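Local coordinates for beta-glucuronidase (uncultured Clostridium sp., PDB 6U7J), which hydrolyses beta-D-glucuronides as a gut microbial family 2 glycoside hydrolase, and probably reactivates estrogens by freeing them from their glucuronides, at residues V14-R19 against Y270-Y276; P153-E158 against M170-F176; E223-V229 against E241-M245. The contacts are given in a common frame with arbitrary orientation. Residue numbers count along the deposited sequence, not the author numbering.

Interaction 1 of 3, residues V14-R19 against Y270-Y276; sequences VDNEAR and YFGQDHY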
loop_
_atom_site.group_PDB
_atom_site.type_symbol
_atom_site.label_atom_id
_atom_site.label_comp_id
_atom_site.label_asym_id
_atom_site.label_seq_id
_atom_site.Cartn_x
_atom_site.Cartn_y
_atom_site.Cartn_z
ATOM N N VAL B 14 -32.401 18.635 -26.458
ATOM C CA VAL B 14 -31.796 18.154 -27.692
ATOM C C VAL B 14 -31.342 19.326 -28.552
ATOM O O VAL B 14 -31.802 20.459 -28.398
ATOM C CB VAL B 14 -32.765 17.258 -28.488
ATOM C CG1 VAL B 14 -33.289 16.115 -27.607
ATOM C CG2 VAL B 14 -33.912 18.095 -29.055
ATOM N N ASP B 15 -30.419 19.031 -29.468
ATOM C CA ASP B 15 -30.022 19.945 -30.538
ATOM C C ASP B 15 -30.535 19.417 -31.868
ATOM O O ASP B 15 -30.291 18.254 -32.208
ATOM C CB ASP B 15 -28.501 20.086 -30.638
ATOM C CG ASP B 15 -27.912 20.938 -29.534
ATOM O OD1 ASP B 15 -27.053 20.410 -28.791
ATOM O OD2 ASP B 15 -28.301 22.123 -29.407
ATOM N N ASN B 16 -31.211 20.278 -32.636
ATOM C CA ASN B 16 -31.574 19.941 -34.013
ATOM C C ASN B 16 -31.727 21.229 -34.826
ATOM O O ASN B 16 -31.114 22.243 -34.497
ATOM C CB ASN B 16 -32.853 19.081 -34.050
ATOM C CG ASN B 16 -34.011 19.701 -33.281
ATOM O OD1 ASN B 16 -34.274 20.899 -33.384
ATOM N ND2 ASN B 16 -34.720 18.879 -32.518
ATOM N N GLU B 17 -32.536 21.208 -35.890
ATOM C CA GLU B 17 -32.735 22.427 -36.677
ATOM C C GLU B 17 -33.573 23.465 -35.940
ATOM O O GLU B 17 -33.551 24.642 -36.322
ATOM C CB GLU B 17 -33.400 22.087 -38.013
ATOM C CG GLU B 17 -34.907 21.949 -37.918
ATOM C CD GLU B 17 -35.346 20.587 -37.422
ATOM O OE1 GLU B 17 -34.479 19.804 -36.940
ATOM O OE2 GLU B 17 -36.569 20.299 -37.524
ATOM N N ALA B 18 -34.293 23.056 -34.894
ATOM C CA ALA B 18 -35.279 23.874 -34.195
ATOM C C ALA B 18 -34.877 24.257 -32.782
ATOM O O ALA B 18 -35.191 25.363 -32.345
ATOM C CB ALA B 18 -36.622 23.139 -34.127
ATOM N N ARG B 19 -34.219 23.364 -32.047
ATOM C CA ARG B 19 -33.842 23.600 -30.661
ATOM C C ARG B 19 -32.324 23.602 -30.537
ATOM O O ARG B 19 -31.619 22.937 -31.310
ATOM C CB ARG B 19 -34.432 22.537 -29.726
ATOM C CG ARG B 19 -35.940 22.353 -29.789
ATOM C CD ARG B 19 -36.391 21.215 -28.885
ATOM N NE ARG B 19 -37.848 21.106 -28.767
ATOM C CZ ARG B 19 -38.472 20.687 -27.669
ATOM N NH1 ARG B 19 -37.771 20.346 -26.588
ATOM N NH2 ARG B 19 -39.792 20.602 -27.644
ATOM N N TYR B 270 -42.616 16.208 -35.506
ATOM C CA TYR B 270 -42.600 17.553 -36.064
ATOM C C TYR B 270 -43.897 18.266 -35.697
ATOM O O TYR B 270 -44.990 17.755 -35.954
ATOM C CB TYR B 270 -42.419 17.517 -37.582
ATOM C CG TYR B 270 -41.058 17.019 -38.028
ATOM C CD1 TYR B 270 -40.790 15.658 -38.133
ATOM C CD2 TYR B 270 -40.045 17.915 -38.351
ATOM C CE1 TYR B 270 -39.540 15.202 -38.539
ATOM C CE2 TYR B 270 -38.811 17.475 -38.760
ATOM C CZ TYR B 270 -38.562 16.122 -38.855
ATOM O OH TYR B 270 -37.317 15.697 -39.267
ATOM N N PHE B 271 -43.770 19.449 -35.099
ATOM C CA PHE B 271 -44.919 20.192 -34.581
ATOM C C PHE B 271 -44.661 21.670 -34.868
ATOM O O PHE B 271 -43.897 22.325 -34.151
ATOM C CB PHE B 271 -45.129 19.923 -33.092
ATOM C CG PHE B 271 -46.244 20.726 -32.466
ATOM C CD1 PHE B 271 -47.575 20.409 -32.715
ATOM C CD2 PHE B 271 -45.960 21.790 -31.618
ATOM C CE1 PHE B 271 -48.609 21.141 -32.126
ATOM C CE2 PHE B 271 -46.982 22.530 -31.027
ATOM C CZ PHE B 271 -48.313 22.209 -31.289
ATOM N N GLY B 272 -45.283 22.176 -35.927
ATOM C CA GLY B 272 -45.109 23.569 -36.301
ATOM C C GLY B 272 -43.677 23.863 -36.702
ATOM O O GLY B 272 -43.147 23.306 -37.666
ATOM N N GLN B 273 -43.034 24.756 -35.966
ATOM C CA GLN B 273 -41.606 24.974 -36.131
ATOM C C GLN B 273 -40.767 24.032 -35.272
ATOM O O GLN B 273 -39.559 23.933 -35.499
ATOM C CB GLN B 273 -41.255 26.427 -35.805
ATOM C CG GLN B 273 -41.821 27.448 -36.805
ATOM C CD GLN B 273 -41.217 27.285 -38.191
ATOM O OE1 GLN B 273 -40.046 27.606 -38.418
ATOM N NE2 GLN B 273 -42.011 26.760 -39.124
ATOM N N ASP B 274 -41.377 23.332 -34.314
ATOM C CA ASP B 274 -40.658 22.495 -33.362
ATOM C C ASP B 274 -40.307 21.129 -33.953
ATOM O O ASP B 274 -40.871 20.684 -34.954
ATOM C CB ASP B 274 -41.483 22.296 -32.087
ATOM C CG ASP B 274 -40.635 21.825 -30.915
ATOM O OD1 ASP B 274 -39.392 21.827 -31.073
ATOM O OD2 ASP B 274 -41.198 21.460 -29.852
ATOM N N HIS B 275 -39.374 20.451 -33.290
ATOM C CA HIS B 275 -38.931 19.117 -33.675
ATOM C C HIS B 275 -38.343 18.446 -32.434
ATOM O O HIS B 275 -37.627 19.091 -31.657
ATOM C CB HIS B 275 -37.901 19.194 -34.820
ATOM C CG HIS B 275 -37.373 17.867 -35.274
ATOM N ND1 HIS B 275 -36.173 17.738 -35.944
ATOM C CD2 HIS B 275 -37.879 16.614 -35.170
ATOM C CE1 HIS B 275 -35.967 16.464 -36.237
ATOM N NE2 HIS B 275 -36.982 15.760 -35.770
ATOM N N TYR B 276 -38.680 17.171 -32.229
ATOM C CA TYR B 276 -38.133 16.398 -31.118
ATOM C C TYR B 276 -38.040 14.935 -31.517
ATOM O O TYR B 276 -38.990 14.388 -32.082
ATOM C CB TYR B 276 -38.978 16.509 -29.841
ATOM C CG TYR B 276 -38.203 16.059 -28.607
ATOM C CD1 TYR B 276 -38.120 14.711 -28.262
ATOM C CD2 TYR B 276 -37.517 16.983 -27.810
ATOM C CE1 TYR B 276 -37.394 14.288 -27.141
ATOM C CE2 TYR B 276 -36.781 16.568 -26.687
ATOM C CZ TYR B 276 -36.732 15.222 -26.361
ATOM O OH TYR B 276 -36.026 14.799 -25.262
#

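Interaction 2 of 3, residues P153-E158 against M170-F176; sequences PVGHIE and MEQKFDF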
loop_
_atom_site.group_PDB
_atom_site.type_symbol
_atom_site.label_atom_id
_atom_site.label_comp_id
_atom_site.label_asym_id
_atom_site.label_seq_id
_atom_site.Cartn_x
_atom_site.Cartn_y
_atom_site.Cartn_z
ATOM N N PRO B 153 -32.234 11.978 0.765
ATOM C CA PRO B 153 -32.166 11.133 1.957
ATOM C C PRO B 153 -32.580 11.837 3.238
ATOM O O PRO B 153 -32.570 13.054 3.330
ATOM C CB PRO B 153 -30.677 10.742 2.027
ATOM C CG PRO B 153 -30.169 10.906 0.637
ATOM C CD PRO B 153 -30.926 12.094 0.095
ATOM N N VAL B 154 -32.920 11.042 4.228
ATOM C CA VAL B 154 -33.408 11.542 5.506
ATOM C C VAL B 154 -32.217 11.915 6.383
ATOM O O VAL B 154 -31.201 11.208 6.409
ATOM C CB VAL B 154 -34.301 10.460 6.150
ATOM C CG1 VAL B 154 -34.384 10.606 7.641
ATOM C CG2 VAL B 154 -35.704 10.478 5.512
ATOM N N GLY B 155 -32.324 13.034 7.101
ATOM C CA GLY B 155 -31.331 13.374 8.116
ATOM C C GLY B 155 -31.925 14.245 9.205
ATOM O O GLY B 155 -33.142 14.414 9.246
ATOM N N HIS B 156 -31.110 14.778 10.116
ATOM C CA HIS B 156 -31.597 15.820 11.015
ATOM C C HIS B 156 -30.411 16.575 11.594
ATOM O O HIS B 156 -29.279 16.082 11.592
ATOM C CB HIS B 156 -32.489 15.247 12.131
ATOM C CG HIS B 156 -31.767 14.361 13.096
ATOM N ND1 HIS B 156 -31.548 13.020 12.858
ATOM C CD2 HIS B 156 -31.233 14.620 14.314
ATOM C CE1 HIS B 156 -30.893 12.494 13.880
ATOM N NE2 HIS B 156 -30.691 13.444 14.777
ATOM N N ILE B 157 -30.699 17.784 12.106
ATOM C CA ILE B 157 -29.705 18.693 12.675
ATOM C C ILE B 157 -29.732 18.601 14.196
ATOM O O ILE B 157 -30.801 18.450 14.802
ATOM C CB ILE B 157 -29.966 20.143 12.215
ATOM C CG1 ILE B 157 -29.705 20.289 10.719
ATOM C CG2 ILE B 157 -29.110 21.134 13.001
ATOM C CD1 ILE B 157 -28.249 20.212 10.356
ATOM N N GLU B 158 -28.549 18.707 14.817
ATOM C CA GLU B 158 -28.390 18.770 16.267
ATOM C C GLU B 158 -27.433 19.894 16.657
ATOM O O GLU B 158 -26.591 20.332 15.866
ATOM C CB GLU B 158 -27.866 17.451 16.837
ATOM C CG GLU B 158 -28.850 16.308 16.752
ATOM C CD GLU B 158 -28.262 15.045 17.320
ATOM O OE1 GLU B 158 -27.232 15.161 18.020
ATOM O OE2 GLU B 158 -28.805 13.946 17.063
ATOM N N MET B 170 -24.026 23.561 15.032
ATOM C CA MET B 170 -24.866 22.842 14.069
ATOM C C MET B 170 -24.165 21.616 13.529
ATOM O O MET B 170 -23.136 21.727 12.863
ATOM C CB MET B 170 -25.258 23.733 12.892
ATOM C CG MET B 170 -26.698 24.163 12.916
ATOM S SD MET B 170 -27.274 24.820 11.339
ATOM C CE MET B 170 -27.799 23.311 10.580
ATOM N N GLU B 171 -24.724 20.444 13.804
ATOM C CA GLU B 171 -24.145 19.191 13.349
ATOM C C GLU B 171 -25.175 18.409 12.547
ATOM O O GLU B 171 -26.278 18.145 13.037
ATOM C CB GLU B 171 -23.647 18.357 14.529
ATOM C CG GLU B 171 -22.313 18.806 15.071
ATOM C CD GLU B 171 -21.649 17.735 15.918
ATOM O OE1 GLU B 171 -22.331 16.743 16.265
ATOM O OE2 GLU B 171 -20.444 17.882 16.231
ATOM N N GLN B 172 -24.801 18.021 11.331
ATOM C CA GLN B 172 -25.659 17.202 10.486
ATOM C C GLN B 172 -25.588 15.751 10.943
ATOM O O GLN B 172 -24.495 15.176 11.021
ATOM C CB GLN B 172 -25.231 17.322 9.026
ATOM C CG GLN B 172 -26.005 16.435 8.089
ATOM C CD GLN B 172 -27.434 16.916 7.886
ATOM O OE1 GLN B 172 -27.681 17.928 7.213
ATOM N NE2 GLN B 172 -28.387 16.187 8.468
ATOM N N LYS B 173 -26.740 15.156 11.240
ATOM C CA LYS B 173 -26.832 13.735 11.543
ATOM C C LYS B 173 -27.569 13.008 10.423
ATOM O O LYS B 173 -28.471 13.565 9.796
ATOM C CB LYS B 173 -27.543 13.503 12.884
ATOM C CG LYS B 173 -26.826 14.131 14.082
ATOM C CD LYS B 173 -25.770 13.208 14.638
ATOM C CE LYS B 173 -24.540 13.983 15.055
ATOM N NZ LYS B 173 -24.536 14.340 16.511
ATOM N N PHE B 174 -27.159 11.765 10.156
ATOM C CA PHE B 174 -27.873 10.881 9.242
ATOM C C PHE B 174 -27.352 9.465 9.450
ATOM O O PHE B 174 -26.303 9.254 10.064
ATOM C CB PHE B 174 -27.744 11.308 7.766
ATOM C CG PHE B 174 -26.331 11.610 7.315
ATOM C CD1 PHE B 174 -25.901 12.924 7.169
ATOM C CD2 PHE B 174 -25.446 10.582 7.003
ATOM C CE1 PHE B 174 -24.609 13.212 6.759
ATOM C CE2 PHE B 174 -24.152 10.859 6.583
ATOM C CZ PHE B 174 -23.726 12.173 6.464
ATOM N N ASP B 175 -28.104 8.493 8.926
ATOM C CA ASP B 175 -27.800 7.076 9.085
ATOM C C ASP B 175 -27.615 6.360 7.752
ATOM O O ASP B 175 -27.820 5.151 7.659
ATOM C CB ASP B 175 -28.883 6.385 9.908
ATOM C CG ASP B 175 -28.859 6.813 11.362
ATOM O OD1 ASP B 175 -29.636 7.722 11.719
ATOM O OD2 ASP B 175 -28.048 6.260 12.140
ATOM N N PHE B 176 -27.243 7.078 6.705
ATOM C CA PHE B 176 -26.772 6.420 5.500
ATOM C C PHE B 176 -25.243 6.462 5.455
ATOM O O PHE B 176 -24.592 7.290 6.098
ATOM C CB PHE B 176 -27.377 7.053 4.238
ATOM C CG PHE B 176 -27.180 8.549 4.132
ATOM C CD1 PHE B 176 -26.002 9.078 3.630
ATOM C CD2 PHE B 176 -28.194 9.425 4.508
ATOM C CE1 PHE B 176 -25.824 10.454 3.534
ATOM C CE2 PHE B 176 -28.023 10.807 4.406
ATOM C CZ PHE B 176 -26.849 11.320 3.917
HETATM O O HOH W 1 -30.688 9.339 8.122
#

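Interaction 3 of 3, residues E223-V229 against E241-M245; sequences EEKFIKV and ESNEM. Unlike the reference sequence in segment 223-229: F226 (reference Ser).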
loop_
_atom_site.group_PDB
_atom_site.type_symbol
_atom_site.label_atom_id
_atom_site.label_comp_id
_atom_site.label_asym_id
_atom_site.label_seq_id
_atom_site.Cartn_x
_atom_site.Cartn_y
_atom_site.Cartn_z
ATOM N N GLU B 223 -52.655 22.374 -28.385
ATOM C CA GLU B 223 -53.210 21.043 -28.654
ATOM C C GLU B 223 -54.153 20.970 -29.855
ATOM O O GLU B 223 -55.121 20.196 -29.830
ATOM C CB GLU B 223 -53.975 20.535 -27.425
ATOM C CG GLU B 223 -53.258 20.686 -26.093
ATOM C CD GLU B 223 -53.383 19.442 -25.213
ATOM O OE1 GLU B 223 -52.437 19.172 -24.439
ATOM O OE2 GLU B 223 -54.426 18.743 -25.291
ATOM N N GLU B 224 -53.916 21.758 -30.899
ATOM C CA GLU B 224 -54.829 21.807 -32.040
ATOM C C GLU B 224 -54.134 22.015 -33.370
ATOM O O GLU B 224 -54.723 21.683 -34.406
ATOM C CB GLU B 224 -55.880 22.913 -31.863
ATOM C CG GLU B 224 -55.311 24.306 -31.576
ATOM C CD GLU B 224 -54.676 24.426 -30.199
ATOM O OE1 GLU B 224 -53.820 25.317 -30.009
ATOM O OE2 GLU B 224 -55.038 23.628 -29.306
ATOM N N LYS B 225 -52.926 22.562 -33.398
ATOM C CA LYS B 225 -52.177 22.567 -34.638
ATOM C C LYS B 225 -51.812 21.135 -35.016
ATOM O O LYS B 225 -51.905 20.203 -34.209
ATOM C CB LYS B 225 -50.938 23.449 -34.511
ATOM C CG LYS B 225 -51.226 24.800 -33.859
ATOM C CD LYS B 225 -51.915 25.764 -34.816
ATOM C CE LYS B 225 -51.938 27.188 -34.245
ATOM N NZ LYS B 225 -50.592 27.853 -34.274
ATOM N N PHE B 226 -51.413 20.965 -36.267
ATOM C CA PHE B 226 -51.220 19.639 -36.829
ATOM C C PHE B 226 -49.856 19.100 -36.423
ATOM O O PHE B 226 -48.891 19.857 -36.286
ATOM C CB PHE B 226 -51.363 19.686 -38.356
ATOM C CG PHE B 226 -52.710 20.207 -38.830
ATOM C CD1 PHE B 226 -53.577 19.389 -39.543
ATOM C CD2 PHE B 226 -53.106 21.514 -38.562
ATOM C CE1 PHE B 226 -54.814 19.865 -39.974
ATOM C CE2 PHE B 226 -54.335 21.992 -38.982
ATOM C CZ PHE B 226 -55.190 21.167 -39.692
ATOM N N ILE B 227 -49.786 17.785 -36.210
ATOM C CA ILE B 227 -48.561 17.115 -35.791
ATOM C C ILE B 227 -48.282 15.949 -36.732
ATOM O O ILE B 227 -49.205 15.299 -37.236
ATOM C CB ILE B 227 -48.652 16.628 -34.325
ATOM C CG1 ILE B 227 -47.250 16.459 -33.722
ATOM C CG2 ILE B 227 -49.455 15.332 -34.230
ATOM C CD1 ILE B 227 -47.252 16.348 -32.208
ATOM N N LYS B 228 -46.994 15.705 -36.984
ATOM C CA LYS B 228 -46.519 14.566 -37.760
ATOM C C LYS B 228 -45.599 13.730 -36.876
ATOM O O LYS B 228 -44.710 14.272 -36.203
ATOM C CB LYS B 228 -45.783 15.016 -39.034
ATOM C CG LYS B 228 -45.642 13.930 -40.115
ATOM C CD LYS B 228 -46.995 13.582 -40.784
ATOM C CE LYS B 228 -46.843 13.116 -42.244
ATOM N NZ LYS B 228 -46.618 11.637 -42.419
ATOM N N VAL B 229 -45.823 12.418 -36.867
ATOM C CA VAL B 229 -45.122 11.499 -35.979
ATOM C C VAL B 229 -44.601 10.337 -36.810
ATOM O O VAL B 229 -45.392 9.596 -37.406
ATOM C CB VAL B 229 -46.028 10.976 -34.851
ATOM C CG1 VAL B 229 -45.323 9.879 -34.062
ATOM C CG2 VAL B 229 -46.440 12.101 -33.948
ATOM N N GLU B 241 -46.127 5.846 -39.326
ATOM C CA GLU B 241 -46.467 7.255 -39.517
ATOM C C GLU B 241 -47.808 7.548 -38.870
ATOM O O GLU B 241 -48.703 6.701 -38.856
ATOM C CB GLU B 241 -46.577 7.651 -40.989
ATOM C CG GLU B 241 -45.283 7.963 -41.671
ATOM C CD GLU B 241 -45.500 8.406 -43.098
ATOM O OE1 GLU B 241 -45.693 7.524 -43.966
ATOM O OE2 GLU B 241 -45.501 9.632 -43.346
ATOM N N SER B 242 -47.959 8.769 -38.373
ATOM C CA SER B 242 -49.259 9.166 -37.865
ATOM C C SER B 242 -49.311 10.679 -37.753
ATOM O O SER B 242 -48.281 11.345 -37.579
ATOM C CB SER B 242 -49.564 8.522 -36.513
ATOM O OG SER B 242 -50.789 9.014 -35.985
ATOM N N ASN B 243 -50.530 11.205 -37.884
ATOM C CA ASN B 243 -50.837 12.605 -37.622
ATOM C C ASN B 243 -51.561 12.774 -36.298
ATOM O O ASN B 243 -52.082 13.857 -36.017
ATOM C CB ASN B 243 -51.677 13.190 -38.758
ATOM C CG ASN B 243 -51.161 12.790 -40.116
ATOM O OD1 ASN B 243 -50.103 13.249 -40.543
ATOM N ND2 ASN B 243 -51.894 11.913 -40.801
ATOM N N GLU B 244 -51.611 11.720 -35.491
ATOM C CA GLU B 244 -52.298 11.752 -34.214
ATOM C C GLU B 244 -51.330 12.123 -33.097
ATOM O O GLU B 244 -50.178 11.675 -33.079
ATOM C CB GLU B 244 -52.936 10.392 -33.931
ATOM C CG GLU B 244 -54.036 10.020 -34.925
ATOM C CD GLU B 244 -55.112 11.093 -35.017
ATOM O OE1 GLU B 244 -55.842 11.300 -34.018
ATOM O OE2 GLU B 244 -55.206 11.745 -36.081
ATOM N N MET B 245 -51.807 12.949 -32.166
ATOM C CA MET B 245 -51.019 13.292 -30.990
ATOM C C MET B 245 -51.007 12.183 -29.949
ATOM O O MET B 245 -50.075 12.111 -29.140
ATOM C CB MET B 245 -51.549 14.577 -30.370
ATOM C CG MET B 245 -51.054 15.791 -31.113
ATOM S SD MET B 245 -50.744 17.184 -30.047
ATOM C CE MET B 245 -51.115 18.551 -31.145
#

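Interaction 1 of 3, residues V14-R19 against Y270-Y276
An Asx turn in the N-terminal loop docks on a beta hairpin of the immunoglobulin-like domain. N16 OD1 accepts hydrogen bonds from A18 N at 2.6 Å and R19 N at 2.8 Å. Together with N16 N to R19 O at 3.0 Å, these bonds close residues 16-19 into a tight turn. The other end of the amide faces the hairpin: N16 ND2 donates to H275 O at 3.0 Å. R19 makes a bidentate salt bridge with D274, with NE to OD1 at 2.9 Å and NH2 to OD2 at 2.8 Å. One face of its guanidinium lies against Y276 CD2. H275 ND1 donates to E17 OE1 at 2.9 Å, while its NE2 bonds D268. V14 CG1 packs on Y276 CE2 at 3.6 Å, and A18 CB lies 3.3 Å from Q273 O. The hairpin reverses through a type II' turn from F271 to D274. D274 OD2 and R19 NH2 also bond the backbone of I198. R87 of the second subunit packs on E17 and A18 and hydrogen-bonds Q273 O. The loop leads into strand 20-32, and the hairpin joins strands 265-271 and 274-280, with strand 198-208 packed against F271 and Y276.

Interaction 2 of 3, residues P153-E158 against M170-F176
P153 follows a cis peptide bond and leads into a short antiparallel two-strand ribbon in the sugar-binding domain. Its CB packs on F176 CE2 at 3.6 Å. F176 also stacks on F178. P153 touches V366 of the TIM barrel domain, and the V154 backbone hydrogen-bonds it, so this end of the ribbon meets the barrel domain. V154 O is joined to D175 N by one water, at 2.6 Å and 2.8 Å respectively. G155 sits tight against the other segment, with its CA 3.3 Å from K173 O. A CB here would clash with K173 O and with Q172 NE2.

H156 forms a hydrogen-bonded pair with K173: H156 N to K173 O is 2.9 Å, and K173 N to H156 O is 2.7 Å. K173 CB lies over the face of the H156 ring in a CH-pi contact, 3.8 Å from its centroid. The ring also meets W149 nearly parallel. I157 and Q172 form the non-hydrogen-bonded pair, and I157 CA makes a CA-H...O contact with E171 O at 3.5 Å. Q172 NE2 turns back to its own strand and donates to K173 O at 2.9 Å, while its OE1 accepts from L147 N.

E158 pairs with E171 through E158 N to E171 O at 2.9 Å and E171 N to E158 O at 2.8 Å. The side chains of H156, E158, E171 and K173 share one face. E171 OE2 makes a salt bridge to R482 of the third subunit. E158 OE2 accepts from H156 NE2 at 3.0 Å, and E158 OE1 meets K173 NZ at 3.2 Å in a salt bridge.

Interaction 3 of 3, residues E223-V229 against E241-M245
This is the open end of a beta hairpin in the immunoglobulin-like domain, where strands 227-232 and 238-242 part company. Strand 238-242 is an outermost strand of a four-strand antiparallel sheet within this chain.

The last rung is the hydrogen-bonded pair V229-S242. V229 N donates to S242 O at 2.8 Å, and S242 N donates to V229 O at 2.9 Å. CA-H...O contacts extend the ladder on each side of this pair: E241 CA to V229 O at 3.3 Å, and N243 CA to I227 O at 3.2 Å. Beyond S242 the second segment leaves the sheet. An ST turn begins there, with E244 N donating to S242 OG at 2.9 Å. S242 OG also bonds D247.

The turn carries M245 back over the first segment. I227 CG2 packs on M245 CG at 3.5 Å, and M245 CE reaches K225 O at 3.6 Å. I227, V229 and M245 also meet strand 211-220, through I218, Y216 and T220, and strand 265-271, through I269, L267 and F271. I227 and V229 are thus buried between these strands, with M245 at the margin.

K228 points its CA-to-CB bond away from the second segment, but the end of its side chain comes back. K228 NZ reaches E241 OE2 at 2.5 Å, a very short salt bridge, and K228 CD passes 3.1 Å from N243 OD1. K225 NZ pairs with E196.

The chemistry is therefore split: apolar side chains pack one flank of the hairpin end, while a charged pair joins its two strands on the more exposed flank.

Overall arrangement
From the N terminus, the loop 14-19 comes first, and interaction 1 closes the longest loop by pairing it with 270-276, some 250 residues later. Interactions 2 and 3 are both nested inside that loop and follow one another in series. Interaction 2 closes a short excursion in the sugar-binding domain. Interaction 3 closes a hairpin in the next family 2 domain. Interactions 1 and 3 touch, because strands 227-232 and 265-271 are neighbours in one sheet: Y270 N lies 2.9 Å from K228 O, a probable hydrogen bond. Interaction 2 lies apart, across the chain's centre, its nearest atoms about 26 Å from those of interaction 1.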